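Local coordinates for protein host Factor for Q beta (Staphylococcus aureus, PDB 1KQ1) that binds RNA as a ring-shaped hexamer of the Sm-like family and acts as a pleiotropic regulator of translation, at the interface of chains A and B. Numbering follows the deposited sequence. Chains: chain A/B, Host Factor for Q beta.

The interface of chains A and B. Residues chain A 6-8, 11, 57, 63; chain B 40, 43, 54, 56.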
loop_
_atom_site.group_PDB
_atom_site.type_symbol
_atom_site.label_atom_id
_atom_site.label_comp_id
_atom_site.label_asym_id
_atom_site.label_seq_id
_atom_site.Cartn_x
_atom_site.Cartn_y
_atom_site.Cartn_z
ATOM N N ASN A 6 0.531 12.354 -21.792
ATOM C CA ASN A 6 0.752 11.644 -20.483
ATOM C C ASN A 6 1.129 10.193 -20.794
ATOM O O ASN A 6 0.374 9.501 -21.446
ATOM C CB ASN A 6 -0.524 11.714 -19.668
ATOM C CG ASN A 6 -0.433 10.928 -18.395
ATOM O OD1 ASN A 6 -0.027 11.433 -17.354
ATOM N ND2 ASN A 6 -0.794 9.671 -18.479
ATOM N N ILE A 7 2.272 9.722 -20.290
ATOM C CA ILE A 7 2.749 8.393 -20.640
ATOM C C ILE A 7 1.766 7.271 -20.429
ATOM O O ILE A 7 1.521 6.449 -21.319
ATOM C CB ILE A 7 4.073 8.046 -19.909
ATOM C CG1 ILE A 7 5.184 9.005 -20.344
ATOM C CG2 ILE A 7 4.538 6.640 -20.295
ATOM C CD1 ILE A 7 6.480 8.774 -19.569
ATOM N N GLN A 8 1.201 7.218 -19.234
ATOM C CA GLN A 8 0.275 6.162 -18.942
ATOM C C GLN A 8 -1.026 6.180 -19.765
ATOM O O GLN A 8 -1.497 5.137 -20.238
ATOM C CB GLN A 8 -0.063 6.220 -17.442
ATOM C CG GLN A 8 -1.110 5.261 -17.084
ATOM C CD GLN A 8 -1.747 5.488 -15.720
ATOM O OE1 GLN A 8 -2.582 4.721 -15.353
ATOM N NE2 GLN A 8 -1.340 6.531 -14.970
ATOM N N ALA A 11 -0.250 5.144 -23.229
ATOM C CA ALA A 11 0.014 3.711 -23.317
ATOM C C ALA A 11 -1.267 2.871 -23.244
ATOM O O ALA A 11 -1.440 1.967 -24.026
ATOM C CB ALA A 11 0.959 3.262 -22.208
ATOM N N LYS A 57 -5.958 0.219 -10.538
ATOM C CA LYS A 57 -4.593 0.603 -10.832
ATOM C C LYS A 57 -3.763 0.679 -9.552
ATOM O O LYS A 57 -2.557 0.440 -9.606
ATOM C CB LYS A 57 -4.565 1.969 -11.547
ATOM C CG LYS A 57 -5.056 1.903 -12.984
ATOM C CD LYS A 57 -5.105 3.356 -13.520
ATOM C CE LYS A 57 -5.467 3.362 -15.002
ATOM N NZ LYS A 57 -5.446 4.803 -15.547
ATOM N N TYR A 63 2.968 -3.171 -16.372
ATOM C CA TYR A 63 2.337 -3.718 -17.561
ATOM C C TYR A 63 3.545 -4.163 -18.393
ATOM O O TYR A 63 4.450 -3.356 -18.716
ATOM C CB TYR A 63 1.586 -2.659 -18.377
ATOM C CG TYR A 63 0.480 -1.984 -17.653
ATOM C CD1 TYR A 63 -0.825 -2.462 -17.684
ATOM C CD2 TYR A 63 0.729 -0.795 -16.982
ATOM C CE1 TYR A 63 -1.866 -1.776 -17.082
ATOM C CE2 TYR A 63 -0.309 -0.082 -16.357
ATOM C CZ TYR A 63 -1.619 -0.576 -16.413
ATOM O OH TYR A 63 -2.658 0.117 -15.802
ATOM N N ASP B 40 7.630 9.892 -16.103
ATOM C CA ASP B 40 6.914 11.098 -15.747
ATOM C C ASP B 40 6.504 11.057 -14.282
ATOM O O ASP B 40 7.022 10.254 -13.523
ATOM C CB ASP B 40 5.735 11.362 -16.706
ATOM C CG ASP B 40 4.585 10.382 -16.554
ATOM O OD1 ASP B 40 3.687 10.419 -17.411
ATOM O OD2 ASP B 40 4.559 9.587 -15.589
ATOM N N VAL B 43 4.824 7.205 -13.772
ATOM C CA VAL B 43 5.348 5.952 -14.285
ATOM C C VAL B 43 6.765 6.054 -14.818
ATOM O O VAL B 43 7.323 7.150 -15.040
ATOM C CB VAL B 43 4.494 5.388 -15.480
ATOM C CG1 VAL B 43 3.061 5.145 -15.054
ATOM C CG2 VAL B 43 4.500 6.376 -16.640
ATOM N N LEU B 54 5.934 -0.952 -18.337
ATOM C CA LEU B 54 5.453 0.334 -17.877
ATOM C C LEU B 54 5.191 0.098 -16.374
ATOM O O LEU B 54 4.320 -0.702 -16.021
ATOM C CB LEU B 54 4.173 0.689 -18.591
ATOM C CG LEU B 54 3.623 2.043 -18.158
ATOM C CD1 LEU B 54 4.636 3.134 -18.512
ATOM C CD2 LEU B 54 2.273 2.283 -18.889
ATOM N N TYR B 56 4.466 1.526 -12.441
ATOM C CA TYR B 56 3.948 2.610 -11.638
ATOM C C TYR B 56 4.922 2.948 -10.521
ATOM O O TYR B 56 5.362 2.037 -9.818
ATOM C CB TYR B 56 2.618 2.254 -10.974
ATOM C CG TYR B 56 1.435 2.300 -11.905
ATOM C CD1 TYR B 56 0.975 3.507 -12.427
ATOM C CD2 TYR B 56 0.760 1.152 -12.225
ATOM C CE1 TYR B 56 -0.155 3.556 -13.269
ATOM C CE2 TYR B 56 -0.358 1.186 -13.063
ATOM C CZ TYR B 56 -0.801 2.397 -13.577
ATOM O OH TYR B 56 -1.904 2.401 -14.421
HETATM O O HOH W 1 1.666 8.687 -16.724
HETATM O O HOH W 2 3.752 12.433 -19.261
#
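Neighbouring subunits of the Hfq hexamer show how an Sm-fold ring closes: strand 51-56 of chain B pairs antiparallel with strand 60-64 of chain A, and side chains beside the seam probably help to set the register. At the bridge, A:Tyr63 N donates to B:Leu54 O (2.8 Å) and B:Leu54 N to A:Tyr63 O (2.9 Å), both lying in the acceptor's carbonyl plane. B:Tyr56, CG anti to its carbonyl carbon (chi1 -77°), meets A:Tyr63 at an oblique angle, so that the hydroxyls come tip to tip, 2.8 Å between the two OH atoms, and B:Tyr56 OH lies at the edge of the A:Tyr63 ring, in its plane. That same hydroxyl donates to the side-chain carbonyl of A:Gln8, OH to OE1 2.6 Å, approaching from above the amide plane, which stands nearly upright (81°) to the phenol ring. A:Gln8 reaches it with an extended chain, and its OE1 also accepts from A:Lys57 NZ (2.9 Å), whose probable positive charge may polarise the carbonyl. B:Leu54, CG anti to its backbone N (chi1 -179°), turns its methyls towards helix 7-18: CD2 packs on A:Ala11 CB at 3.7 Å and also touches the A:Tyr63 ring, while CD1 meets A:Ile7 CG2. At the helix start, B:Asp40 OD1 caps A:Ile7 N (3.3 Å) and holds two bridging waters, while its OD2 accepts from B:Val43 N, steadying the carboxylate.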